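PDB 2AU3: DNA primase from Aquifex aeolicus, which is thought to synthesise the short RNA primers on single-stranded DNA from which DNA polymerase starts during replication. Local coordinates for residues 113-118 and 152-157; 145-150 and 185-190; 245-250 and 288-293; 319-324 and 346-351. All coordinates share one frame; numbering follows the deposited sequence.

Contact 1 (113-118 and 152-157); sequences CDFYRE and EALVKV
Helix 151-161 meets helix 101-122 mainly through one phenyl ring, that of F115. The short segments of the two helices run at 139° to each other with their axes 10.7 Å apart, so the ring has to bridge the gap. It does so with CG anti to the backbone N (chi1 164°), reaching out to the other backbone. A153 comes first along the second segment, its methyl CB lying 3.7 Å from F115 CZ, at the tip of the ring. L154 carries most of the contact. Its CA sits over one face of the F115 ring, 4.1 Å from the centroid, in a CH-pi contact displaced toward the rim, and its CB packs 3.7 Å from F115 CE2. The leucine side chain crosses the phenylalanine at about a right angle, and the far branch, CD2, ends 3.7 Å from Y116 OH. That hydroxyl is hydrogen-bonded to D183, so the leucine methyl meets an oxygen already engaged. One helical turn on, V157 closes the cluster with CG1 at 4.0 Å from F115 CD1. D114 and R117, on the same helix as F115, form a salt bridge with each other. With a buried aromatic ring against aliphatic groups, the contact is held by dispersion and exclusion of water, without directional polar bonds between the segments.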
loop_
_atom_site.group_PDB
_atom_site.type_symbol
_atom_site.label_atom_id
_atom_site.label_comp_id
_atom_site.label_asym_id
_atom_site.label_seq_id
_atom_site.Cartn_x
_atom_site.Cartn_y
_atom_site.Cartn_z
ATOM N N CYS A 113 1.065 8.078 12.525
ATOM C CA CYS A 113 2.055 7.618 11.544
ATOM C C CYS A 113 3.422 8.292 11.757
ATOM O O CYS A 113 4.461 7.616 11.796
ATOM C CB CYS A 113 1.541 7.874 10.120
ATOM S SG CYS A 113 2.633 7.233 8.809
ATOM N N ASP A 114 3.416 9.609 11.972
ATOM C CA ASP A 114 4.652 10.384 12.201
ATOM C C ASP A 114 5.346 9.969 13.480
ATOM O O ASP A 114 6.585 9.963 13.558
ATOM C CB ASP A 114 4.341 11.887 12.288
ATOM C CG ASP A 114 3.722 12.440 10.993
ATOM O OD1 ASP A 114 4.013 11.916 9.881
ATOM O OD2 ASP A 114 2.912 13.392 11.006
ATOM N N PHE A 115 4.546 9.647 14.491
ATOM C CA PHE A 115 5.053 9.197 15.785
ATOM C C PHE A 115 5.816 7.866 15.647
ATOM O O PHE A 115 6.950 7.710 16.131
ATOM C CB PHE A 115 3.882 9.050 16.779
ATOM C CG PHE A 115 4.227 8.257 18.000
ATOM C CD1 PHE A 115 5.094 8.776 18.957
ATOM C CD2 PHE A 115 3.719 6.977 18.176
ATOM C CE1 PHE A 115 5.449 8.031 20.089
ATOM C CE2 PHE A 115 4.057 6.226 19.301
ATOM C CZ PHE A 115 4.922 6.769 20.267
ATOM N N TYR A 116 5.182 6.916 14.972
ATOM C CA TYR A 116 5.790 5.616 14.698
ATOM C C TYR A 116 7.058 5.712 13.836
ATOM O O TYR A 116 8.036 4.988 14.081
ATOM C CB TYR A 116 4.798 4.736 13.987
ATOM C CG TYR A 116 3.657 4.221 14.820
ATOM C CD1 TYR A 116 3.810 3.945 16.182
ATOM C CD2 TYR A 116 2.426 3.952 14.231
ATOM C CE1 TYR A 116 2.720 3.446 16.946
ATOM C CE2 TYR A 116 1.358 3.419 14.979
ATOM C CZ TYR A 116 1.523 3.164 16.314
ATOM O OH TYR A 116 0.474 2.638 17.023
ATOM N N ARG A 117 7.014 6.557 12.810
ATOM C CA ARG A 117 8.186 6.808 11.965
ATOM C C ARG A 117 9.352 7.322 12.803
ATOM O O ARG A 117 10.455 6.810 12.706
ATOM C CB ARG A 117 7.871 7.814 10.848
ATOM C CG ARG A 117 9.092 8.204 10.051
ATOM C CD ARG A 117 8.932 9.477 9.193
ATOM N NE ARG A 117 7.809 9.360 8.270
ATOM C CZ ARG A 117 6.712 10.091 8.364
ATOM N NH1 ARG A 117 6.623 10.998 9.330
ATOM N NH2 ARG A 117 5.709 9.931 7.493
ATOM N N GLU A 118 9.097 8.329 13.637
ATOM C CA GLU A 118 10.133 8.862 14.515
ATOM C C GLU A 118 10.643 7.775 15.445
ATOM O O GLU A 118 11.831 7.730 15.768
ATOM C CB GLU A 118 9.570 9.999 15.379
ATOM C CG GLU A 118 10.429 11.254 15.395
ATOM C CD GLU A 118 11.153 11.461 16.716
ATOM O OE1 GLU A 118 12.276 10.916 16.849
ATOM O OE2 GLU A 118 10.608 12.169 17.622
ATOM N N GLU A 152 2.044 4.908 26.434
ATOM C CA GLU A 152 2.008 6.210 27.107
ATOM C C GLU A 152 2.589 7.341 26.230
ATOM O O GLU A 152 2.036 8.460 26.192
ATOM C CB GLU A 152 2.653 6.131 28.492
ATOM C CG GLU A 152 1.852 5.269 29.479
ATOM C CD GLU A 152 0.444 5.812 29.759
ATOM O OE1 GLU A 152 0.287 7.040 29.880
ATOM O OE2 GLU A 152 -0.515 5.013 29.857
ATOM N N ALA A 153 3.655 7.039 25.484
ATOM C CA ALA A 153 4.226 8.011 24.545
ATOM C C ALA A 153 3.189 8.400 23.469
ATOM O O ALA A 153 3.008 9.580 23.177
ATOM C CB ALA A 153 5.491 7.454 23.883
ATOM N N LEU A 154 2.539 7.399 22.876
ATOM C CA LEU A 154 1.499 7.620 21.855
ATOM C C LEU A 154 0.340 8.445 22.439
ATOM O O LEU A 154 -0.131 9.397 21.818
ATOM C CB LEU A 154 0.979 6.267 21.325
ATOM C CG LEU A 154 -0.234 6.204 20.373
ATOM C CD1 LEU A 154 -0.105 7.148 19.178
ATOM C CD2 LEU A 154 -0.457 4.792 19.878
ATOM N N VAL A 155 -0.145 8.043 23.608
ATOM C CA VAL A 155 -1.277 8.731 24.238
ATOM C C VAL A 155 -0.947 10.211 24.504
ATOM O O VAL A 155 -1.760 11.097 24.233
ATOM C CB VAL A 155 -1.726 8.019 25.541
ATOM C CG1 VAL A 155 -2.539 8.960 26.428
ATOM C CG2 VAL A 155 -2.512 6.764 25.219
ATOM N N LYS A 156 0.261 10.467 24.997
ATOM C CA LYS A 156 0.711 11.827 25.250
ATOM C C LYS A 156 0.687 12.699 23.982
ATOM O O LYS A 156 0.250 13.858 24.027
ATOM C CB LYS A 156 2.106 11.823 25.879
ATOM C CG LYS A 156 2.589 13.181 26.389
ATOM C CD LYS A 156 4.095 13.130 26.729
ATOM C CE LYS A 156 4.785 14.471 26.483
ATOM N NZ LYS A 156 5.593 14.503 25.196
ATOM N N VAL A 157 1.139 12.161 22.846
ATOM C CA VAL A 157 1.098 12.968 21.621
ATOM C C VAL A 157 -0.330 13.219 21.179
ATOM O O VAL A 157 -0.642 14.292 20.665
ATOM C CB VAL A 157 1.956 12.422 20.428
ATOM C CG1 VAL A 157 3.249 11.770 20.880
ATOM C CG2 VAL A 157 1.149 11.524 19.519
#

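Contact 2 (145-150 and 185-190); sequences LGYAPS and FLRRVV
R187 NH1 is gripped by two acceptors: a firm hydrogen bond to P149 O at 2.7 Å, and a weak but straight one to Y147 OH at 3.4 Å. The arginine gets there by bending at chi2 and chi3, so that its chain turns back and runs beside the Y147 side chain, the two pointing the same way. Y147 OH lies in the guanidinium plane, at its edge, whereas NH1 approaches P149 O from above the carbonyl plane. The backbones continue the grip. R187 N, inside the type II turn from F185 to R188, donates to A148 O at 2.6 Å, and A148 N returns a bond to R188 O. Beyond these comes the antiparallel ladder, where G146 and V190 form a hydrogen-bonded pair, each N 2.8 Å from the other's O, and Y147 faces V189 in a non-hydrogen-bonded pair. A148 CB settles against F185 O, 3.3 Å away. Strand 146-147 thus forms one margin of a four-stranded antiparallel sheet in the catalytic core's N-terminal region, with strand 188-194 between it and strand 200-207, while helix 101-122 packs on Y147, A148 and V190, and S150 caps helix 151-161 through A153 N.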
loop_
_atom_site.group_PDB
_atom_site.type_symbol
_atom_site.label_atom_id
_atom_site.label_comp_id
_atom_site.label_asym_id
_atom_site.label_seq_id
_atom_site.Cartn_x
_atom_site.Cartn_y
_atom_site.Cartn_z
ATOM N N LEU A 145 7.399 3.427 7.176
ATOM C CA LEU A 145 7.559 2.381 8.177
ATOM C C LEU A 145 7.842 2.957 9.530
ATOM O O LEU A 145 8.577 3.982 9.670
ATOM C CB LEU A 145 8.645 1.389 7.792
ATOM C CG LEU A 145 8.439 0.665 6.461
ATOM C CD1 LEU A 145 9.245 -0.594 6.515
ATOM C CD2 LEU A 145 7.008 0.360 6.109
ATOM N N GLY A 146 7.287 2.292 10.542
ATOM C CA GLY A 146 7.474 2.751 11.893
ATOM C C GLY A 146 7.662 1.654 12.917
ATOM O O GLY A 146 7.892 0.473 12.582
ATOM N N TYR A 147 7.540 2.053 14.178
ATOM C CA TYR A 147 7.684 1.183 15.326
ATOM C C TYR A 147 6.834 1.772 16.432
ATOM O O TYR A 147 6.808 3.000 16.596
ATOM C CB TYR A 147 9.134 1.182 15.773
ATOM C CG TYR A 147 9.389 0.361 17.004
ATOM C CD1 TYR A 147 9.081 -0.992 17.037
ATOM C CD2 TYR A 147 9.901 0.952 18.157
ATOM C CE1 TYR A 147 9.301 -1.740 18.180
ATOM C CE2 TYR A 147 10.140 0.209 19.299
ATOM C CZ TYR A 147 9.838 -1.128 19.299
ATOM O OH TYR A 147 10.065 -1.849 20.440
ATOM N N ALA A 148 6.162 0.908 17.198
ATOM C CA ALA A 148 5.324 1.318 18.328
ATOM C C ALA A 148 6.036 1.005 19.638
ATOM O O ALA A 148 6.012 -0.119 20.090
ATOM C CB ALA A 148 3.991 0.596 18.270
ATOM N N PRO A 149 6.731 1.985 20.213
ATOM C CA PRO A 149 7.574 1.740 21.385
ATOM C C PRO A 149 6.846 1.824 22.721
ATOM O O PRO A 149 7.361 1.272 23.684
ATOM C CB PRO A 149 8.619 2.867 21.313
ATOM C CG PRO A 149 7.864 4.042 20.626
ATOM C CD PRO A 149 6.795 3.385 19.759
ATOM N N SER A 150 5.709 2.510 22.792
ATOM C CA SER A 150 5.134 2.871 24.091
ATOM C C SER A 150 3.697 3.342 23.919
ATOM O O SER A 150 3.426 4.202 23.090
ATOM C CB SER A 150 5.999 3.974 24.757
ATOM O OG SER A 150 5.309 4.682 25.801
ATOM N N PHE A 185 -0.743 -1.916 18.433
ATOM C CA PHE A 185 0.469 -2.274 17.704
ATOM C C PHE A 185 1.735 -2.286 18.562
ATOM O O PHE A 185 2.845 -2.453 18.031
ATOM C CB PHE A 185 0.633 -1.320 16.529
ATOM C CG PHE A 185 -0.481 -1.409 15.562
ATOM C CD1 PHE A 185 -0.526 -2.454 14.648
ATOM C CD2 PHE A 185 -1.534 -0.509 15.605
ATOM C CE1 PHE A 185 -1.582 -2.574 13.766
ATOM C CE2 PHE A 185 -2.606 -0.621 14.709
ATOM C CZ PHE A 185 -2.624 -1.644 13.796
ATOM N N LEU A 186 1.572 -2.134 19.877
ATOM C CA LEU A 186 2.711 -2.062 20.808
ATOM C C LEU A 186 3.820 -3.064 20.480
ATOM O O LEU A 186 3.551 -4.243 20.301
ATOM C CB LEU A 186 2.249 -2.246 22.263
ATOM C CG LEU A 186 3.294 -2.009 23.351
ATOM C CD1 LEU A 186 3.813 -0.565 23.296
ATOM C CD2 LEU A 186 2.674 -2.286 24.722
ATOM N N ARG A 187 5.050 -2.559 20.342
ATOM C CA ARG A 187 6.231 -3.398 20.160
ATOM C C ARG A 187 6.380 -3.959 18.749
ATOM O O ARG A 187 7.250 -4.757 18.505
ATOM C CB ARG A 187 6.239 -4.532 21.211
ATOM C CG ARG A 187 7.614 -4.977 21.681
ATOM C CD ARG A 187 8.441 -3.907 22.408
ATOM N NE ARG A 187 7.798 -3.439 23.636
ATOM C CZ ARG A 187 7.754 -2.174 24.020
ATOM N NH1 ARG A 187 8.317 -1.228 23.279
ATOM N NH2 ARG A 187 7.135 -1.844 25.141
ATOM N N ARG A 188 5.533 -3.536 17.816
ATOM C CA ARG A 188 5.588 -4.051 16.450
ATOM C C ARG A 188 6.215 -3.050 15.504
ATOM O O ARG A 188 6.145 -1.843 15.731
ATOM C CB ARG A 188 4.190 -4.394 15.925
ATOM C CG ARG A 188 3.488 -5.491 16.697
ATOM C CD ARG A 188 2.088 -5.828 16.189
ATOM N NE ARG A 188 1.582 -6.926 17.015
ATOM C CZ ARG A 188 1.502 -8.183 16.630
ATOM N NH1 ARG A 188 1.806 -8.523 15.373
ATOM N NH2 ARG A 188 1.104 -9.102 17.499
ATOM N N VAL A 189 6.806 -3.558 14.428
ATOM C CA VAL A 189 7.190 -2.712 13.304
ATOM C C VAL A 189 5.877 -2.410 12.597
ATOM O O VAL A 189 5.092 -3.305 12.361
ATOM C CB VAL A 189 8.214 -3.423 12.379
ATOM C CG1 VAL A 189 8.282 -2.748 10.945
ATOM C CG2 VAL A 189 9.624 -3.425 13.070
ATOM N N VAL A 190 5.618 -1.131 12.348
ATOM C CA VAL A 190 4.351 -0.685 11.871
ATOM C C VAL A 190 4.471 -0.403 10.388
ATOM O O VAL A 190 5.423 0.241 9.943
ATOM C CB VAL A 190 3.892 0.583 12.613
ATOM C CG1 VAL A 190 2.670 1.148 11.957
ATOM C CG2 VAL A 190 3.602 0.279 14.121
#

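Contact 3 (245-250 and 288-293)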
loop_
_atom_site.group_PDB
_atom_site.type_symbol
_atom_site.label_atom_id
_atom_site.label_comp_id
_atom_site.label_asym_id
_atom_site.label_seq_id
_atom_site.Cartn_x
_atom_site.Cartn_y
_atom_site.Cartn_z
ATOM N N GLY A 245 1.947 -0.899 -17.909
ATOM C CA GLY A 245 0.852 -1.598 -18.560
ATOM C C GLY A 245 0.488 -2.902 -17.873
ATOM O O GLY A 245 -0.317 -3.675 -18.399
ATOM N N PHE A 246 1.049 -3.142 -16.690
ATOM C CA PHE A 246 0.632 -4.291 -15.885
ATOM C C PHE A 246 0.955 -4.060 -14.413
ATOM O O PHE A 246 1.725 -3.144 -14.073
ATOM C CB PHE A 246 1.270 -5.598 -16.402
ATOM C CG PHE A 246 2.775 -5.687 -16.182
ATOM C CD1 PHE A 246 3.293 -6.408 -15.099
ATOM C CD2 PHE A 246 3.671 -5.071 -17.069
ATOM C CE1 PHE A 246 4.664 -6.503 -14.888
ATOM C CE2 PHE A 246 5.068 -5.161 -16.868
ATOM C CZ PHE A 246 5.562 -5.877 -15.766
ATOM N N ALA A 247 0.382 -4.893 -13.555
ATOM C CA ALA A 247 0.677 -4.861 -12.143
ATOM C C ALA A 247 1.226 -6.228 -11.766
ATOM O O ALA A 247 0.896 -7.221 -12.407
ATOM C CB ALA A 247 -0.597 -4.565 -11.334
ATOM N N ILE A 248 2.023 -6.277 -10.698
ATOM C CA ILE A 248 2.448 -7.546 -10.126
ATOM C C ILE A 248 1.717 -7.682 -8.782
ATOM O O ILE A 248 1.721 -6.754 -8.016
ATOM C CB ILE A 248 3.994 -7.577 -9.923
ATOM C CG1 ILE A 248 4.722 -7.473 -11.275
ATOM C CG2 ILE A 248 4.409 -8.875 -9.109
ATOM C CD1 ILE A 248 6.210 -6.932 -11.200
ATOM N N LEU A 249 1.014 -8.808 -8.562
ATOM C CA LEU A 249 0.360 -9.078 -7.298
ATOM C C LEU A 249 1.178 -10.057 -6.487
ATOM O O LEU A 249 1.482 -11.162 -6.937
ATOM C CB LEU A 249 -1.093 -9.602 -7.527
ATOM C CG LEU A 249 -1.929 -10.034 -6.308
ATOM C CD1 LEU A 249 -2.417 -8.834 -5.476
ATOM C CD2 LEU A 249 -3.122 -10.947 -6.763
ATOM N N VAL A 250 1.591 -9.623 -5.299
ATOM C CA VAL A 250 2.324 -10.483 -4.369
ATOM C C VAL A 250 1.442 -10.704 -3.156
ATOM O O VAL A 250 0.407 -10.040 -3.035
ATOM C CB VAL A 250 3.711 -9.868 -3.951
ATOM C CG1 VAL A 250 4.643 -9.726 -5.160
ATOM C CG2 VAL A 250 3.547 -8.511 -3.243
ATOM N N LYS A 288 -5.382 -3.904 -16.792
ATOM C CA LYS A 288 -6.079 -5.088 -17.268
ATOM C C LYS A 288 -5.127 -6.270 -17.454
ATOM O O LYS A 288 -5.500 -7.272 -18.068
ATOM C CB LYS A 288 -6.857 -4.790 -18.583
ATOM C CG LYS A 288 -7.878 -3.673 -18.471
ATOM C CD LYS A 288 -8.912 -3.882 -17.358
ATOM C CE LYS A 288 -9.845 -2.659 -17.261
ATOM N NZ LYS A 288 -11.038 -2.899 -16.377
ATOM N N LYS A 289 -3.905 -6.156 -16.909
ATOM C CA LYS A 289 -2.935 -7.260 -16.913
ATOM C C LYS A 289 -2.286 -7.384 -15.527
ATOM O O LYS A 289 -1.728 -6.422 -14.998
ATOM C CB LYS A 289 -1.815 -7.028 -17.935
ATOM C CG LYS A 289 -2.144 -7.312 -19.370
ATOM C CD LYS A 289 -0.834 -7.307 -20.201
ATOM C CE LYS A 289 -1.096 -6.939 -21.674
ATOM N NZ LYS A 289 -0.036 -7.491 -22.609
ATOM N N VAL A 290 -2.364 -8.568 -14.960
ATOM C CA VAL A 290 -1.806 -8.813 -13.657
ATOM C C VAL A 290 -0.988 -10.074 -13.676
ATOM O O VAL A 290 -1.482 -11.159 -13.972
ATOM C CB VAL A 290 -2.885 -8.888 -12.564
ATOM C CG1 VAL A 290 -2.307 -9.446 -11.256
ATOM C CG2 VAL A 290 -3.497 -7.479 -12.332
ATOM N N TYR A 291 0.265 -9.920 -13.273
ATOM C CA TYR A 291 1.132 -11.037 -12.977
ATOM C C TYR A 291 1.016 -11.410 -11.501
ATOM O O TYR A 291 1.079 -10.551 -10.632
ATOM C CB TYR A 291 2.572 -10.627 -13.303
ATOM C CG TYR A 291 2.795 -10.500 -14.779
ATOM C CD1 TYR A 291 2.187 -9.493 -15.517
ATOM C CD2 TYR A 291 3.603 -11.418 -15.450
ATOM C CE1 TYR A 291 2.403 -9.390 -16.902
ATOM C CE2 TYR A 291 3.827 -11.322 -16.784
ATOM C CZ TYR A 291 3.218 -10.326 -17.517
ATOM O OH TYR A 291 3.429 -10.297 -18.879
ATOM N N ILE A 292 0.800 -12.679 -11.216
ATOM C CA ILE A 292 0.614 -13.085 -9.828
ATOM C C ILE A 292 1.877 -13.833 -9.430
ATOM O O ILE A 292 2.344 -14.722 -10.156
ATOM C CB ILE A 292 -0.614 -13.998 -9.635
ATOM C CG1 ILE A 292 -1.832 -13.472 -10.358
ATOM C CG2 ILE A 292 -0.929 -14.214 -8.128
ATOM C CD1 ILE A 292 -2.922 -14.517 -10.437
ATOM N N LEU A 293 2.430 -13.446 -8.288
ATOM C CA LEU A 293 3.708 -13.963 -7.855
ATOM C C LEU A 293 3.631 -14.330 -6.414
ATOM O O LEU A 293 3.939 -13.509 -5.535
ATOM C CB LEU A 293 4.792 -12.896 -8.072
ATOM C CG LEU A 293 6.231 -13.223 -7.650
ATOM C CD1 LEU A 293 6.902 -14.237 -8.569
ATOM C CD2 LEU A 293 7.019 -11.957 -7.626
HETATM O O HOH W 1 -3.097 -3.045 -18.883
#
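L249 stands at the apolar centre of two neighbouring parallel strands in the Toprim domain, whose sheet is flanked by helices. Its CB lies 3.9 Å from V290 CG1; with CG anti to the backbone N, the side chain runs alongside I292, its CD2 approaching I292 CG2. A247 shares this face, and helix 298-313 covers V290 and I292 there. The other face carries I248 and Y291. Toward the C-terminal ends V250 and L293 lie side by side, just ahead of E251 and D295, the predicted magnesium ligands, so the paired strand ends lead toward the probable catalytic centre. Four backbone bonds stitch the strands together: A247 N to K289 O, Y291 N to A247 O, L249 N to Y291 O and L293 N to L249 O. The L249 N to Y291 O bond is the shortest at 2.7 Å, and its donor lies nearly along the C=O axis. Further out, at the beginning of the strands, F246 takes the crowded rotamer, CG between the backbone N and the carbonyl carbon (chi1 69°), which turns its ring onto Y291. The two rings meet obliquely, planes 56° apart and centroids 4.8 Å apart, with F246 CD1 only 3.3 Å from Y291 CD1. Y291 also stacks with Y319 of the next strand. K289 lays its CB against F246 CB and then leads its extended chain away. At the polar margin one water joins the segments, donating to G245 O at 2.9 Å and accepting from K288 N at 3.2 Å.

Contact 4 (319-324 and 346-351)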
loop_
_atom_site.group_PDB
_atom_site.type_symbol
_atom_site.label_atom_id
_atom_site.label_comp_id
_atom_site.label_asym_id
_atom_site.label_seq_id
_atom_site.Cartn_x
_atom_site.Cartn_y
_atom_site.Cartn_z
ATOM N N TYR A 319 -1.438 -13.602 -15.630
ATOM C CA TYR A 319 -0.167 -14.265 -15.934
ATOM C C TYR A 319 0.479 -14.803 -14.653
ATOM O O TYR A 319 1.202 -14.071 -13.959
ATOM C CB TYR A 319 0.801 -13.261 -16.525
ATOM C CG TYR A 319 0.384 -12.680 -17.843
ATOM C CD1 TYR A 319 1.061 -13.016 -19.007
ATOM C CD2 TYR A 319 -0.694 -11.803 -17.931
ATOM C CE1 TYR A 319 0.693 -12.479 -20.232
ATOM C CE2 TYR A 319 -1.055 -11.240 -19.135
ATOM C CZ TYR A 319 -0.365 -11.594 -20.285
ATOM O OH TYR A 319 -0.753 -11.088 -21.497
ATOM N N PRO A 320 0.201 -16.063 -14.314
ATOM C CA PRO A 320 0.826 -16.689 -13.150
ATOM C C PRO A 320 2.343 -16.785 -13.289
ATOM O O PRO A 320 2.881 -17.188 -14.311
ATOM C CB PRO A 320 0.202 -18.099 -13.133
ATOM C CG PRO A 320 -1.129 -17.897 -13.845
ATOM C CD PRO A 320 -0.752 -16.973 -14.995
ATOM N N VAL A 321 3.039 -16.437 -12.221
ATOM C CA VAL A 321 4.488 -16.500 -12.259
ATOM C C VAL A 321 4.825 -17.548 -11.239
ATOM O O VAL A 321 4.445 -17.420 -10.075
ATOM C CB VAL A 321 5.139 -15.157 -11.872
ATOM C CG1 VAL A 321 6.687 -15.219 -11.981
ATOM C CG2 VAL A 321 4.579 -14.009 -12.759
ATOM N N TYR A 322 5.502 -18.586 -11.706
ATOM C CA TYR A 322 5.878 -19.728 -10.888
ATOM C C TYR A 322 7.311 -19.611 -10.429
ATOM O O TYR A 322 8.244 -19.802 -11.220
ATOM C CB TYR A 322 5.725 -21.018 -11.700
ATOM C CG TYR A 322 4.302 -21.219 -12.167
ATOM C CD1 TYR A 322 3.292 -21.513 -11.256
ATOM C CD2 TYR A 322 3.954 -21.042 -13.502
ATOM C CE1 TYR A 322 1.942 -21.684 -11.689
ATOM C CE2 TYR A 322 2.624 -21.206 -13.938
ATOM C CZ TYR A 322 1.631 -21.519 -13.026
ATOM O OH TYR A 322 0.317 -21.664 -13.456
ATOM N N LEU A 323 7.474 -19.288 -9.160
ATOM C CA LEU A 323 8.751 -19.446 -8.474
ATOM C C LEU A 323 9.090 -20.927 -8.305
ATOM O O LEU A 323 8.189 -21.760 -8.102
ATOM C CB LEU A 323 8.678 -18.791 -7.108
ATOM C CG LEU A 323 8.610 -17.263 -7.125
ATOM C CD1 LEU A 323 8.318 -16.765 -5.728
ATOM C CD2 LEU A 323 9.917 -16.702 -7.651
ATOM N N PRO A 324 10.377 -21.259 -8.348
ATOM C CA PRO A 324 10.801 -22.647 -8.107
ATOM C C PRO A 324 10.480 -23.091 -6.675
ATOM O O PRO A 324 10.405 -22.263 -5.755
ATOM C CB PRO A 324 12.310 -22.609 -8.364
ATOM C CG PRO A 324 12.688 -21.206 -8.200
ATOM C CD PRO A 324 11.524 -20.368 -8.625
ATOM N N ASN A 346 8.557 -11.551 -16.791
ATOM C CA ASN A 346 8.377 -11.393 -18.234
ATOM C C ASN A 346 8.188 -12.679 -19.063
ATOM O O ASN A 346 7.347 -12.719 -19.993
ATOM C CB ASN A 346 9.498 -10.534 -18.825
ATOM C CG ASN A 346 9.237 -10.159 -20.286
ATOM O OD1 ASN A 346 8.429 -9.270 -20.572
ATOM N ND2 ASN A 346 9.914 -10.847 -21.218
ATOM N N SER A 347 8.945 -13.724 -18.722
ATOM C CA SER A 347 8.891 -15.013 -19.421
ATOM C C SER A 347 7.618 -15.827 -19.127
ATOM O O SER A 347 7.355 -16.842 -19.787
ATOM C CB SER A 347 10.120 -15.860 -19.068
ATOM O OG SER A 347 9.938 -16.544 -17.813
ATOM N N SER A 348 6.857 -15.393 -18.121
ATOM C CA SER A 348 5.638 -16.077 -17.702
ATOM C C SER A 348 4.479 -15.901 -18.699
ATOM O O SER A 348 4.081 -14.779 -19.004
ATOM C CB SER A 348 5.227 -15.600 -16.308
ATOM O OG SER A 348 6.208 -15.952 -15.344
ATOM N N GLY A 349 3.961 -17.013 -19.211
ATOM C CA GLY A 349 2.863 -16.981 -20.179
ATOM C C GLY A 349 1.494 -16.644 -19.580
ATOM O O GLY A 349 1.239 -16.878 -18.385
ATOM N N GLU A 350 0.626 -16.074 -20.410
ATOM C CA GLU A 350 -0.769 -15.819 -20.044
ATOM C C GLU A 350 -1.497 -17.121 -19.678
ATOM O O GLU A 350 -1.198 -18.170 -20.227
ATOM C CB GLU A 350 -1.489 -15.084 -21.174
ATOM C CG GLU A 350 -2.892 -14.596 -20.821
ATOM C CD GLU A 350 -3.963 -15.614 -21.178
ATOM O OE1 GLU A 350 -3.771 -16.349 -22.163
ATOM O OE2 GLU A 350 -4.983 -15.691 -20.469
ATOM N N LEU A 351 -2.413 -17.039 -18.717
ATOM C CA LEU A 351 -3.125 -18.206 -18.188
ATOM C C LEU A 351 -3.634 -19.192 -19.288
ATOM O O LEU A 351 -3.270 -20.365 -19.308
ATOM C CB LEU A 351 -4.312 -17.739 -17.332
ATOM C CG LEU A 351 -5.177 -18.841 -16.709
ATOM C CD1 LEU A 351 -4.358 -19.571 -15.646
ATOM C CD2 LEU A 351 -6.465 -18.249 -16.112
HETATM O O HOH W 2 1.996 -18.566 -16.429
HETATM O O HOH W 3 6.115 -18.488 -14.774
#
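The margin strand of the Toprim sheet, 317-321, is covered here by the short connection between helix 338-347 and helix 351-358. Y319 provides the main surface. Its CG lies anti to the carbonyl carbon (chi1 -64°), and the ring reaches E350, whose CB sits over one face in a CH-pi contact, 3.9 Å from the centroid and shifted toward the rim. The side chains cross at about a right angle, and the ring and carboxylate planes are nearly perpendicular. At the ring edge, S348 O lies in plane, 3.5 Å from Y319 CD1. From CB onward E350 bends at chi2 (-92°), carrying its carboxylate away from the tyrosine to the start of the next helix, where OE2 accepts from F352 N and OE1 from E353 N. P320 packs its CG 4.1 Å from L351 CD1, and both side chains also rest on I308 of helix 298-313. Polar links between the segments run through water. One molecule donates to P320 O and to G349 O, each at 2.7 Å. A second donates to S348 OG at 2.6 Å and accepts from Y322 N at 3.1 Å. Since S348 OG also bonds to L344 O, the hydroxyl can give its proton to that carbonyl while taking one from the water. The same OG touches V321 CG1. The arrangement is that of a helix N-cap, with a glutamate in the capping position, set against the outermost strand of a Toprim fold.

The four contacts fall into two pairs on opposite sides of the chain's centre. Contacts 1 and 2, with centres 9 Å apart, belong to the N-terminal part of the catalytic core; their segments alternate along the chain, and Y116 O probably accepts a hydrogen bond from Y147 N, tying helix 101-122 to strand 146-147. Contacts 3 and 4, about 10 Å apart between centres, follow later and in series, and share the Toprim sheet through neighbouring strands 289-293 and 317-321. The centres of contacts 2 and 3 are about 30 Å apart, and their nearest atoms about 13 Å. The two pairs thus sample different parts of the primase, with the predicted magnesium site beside contact 3.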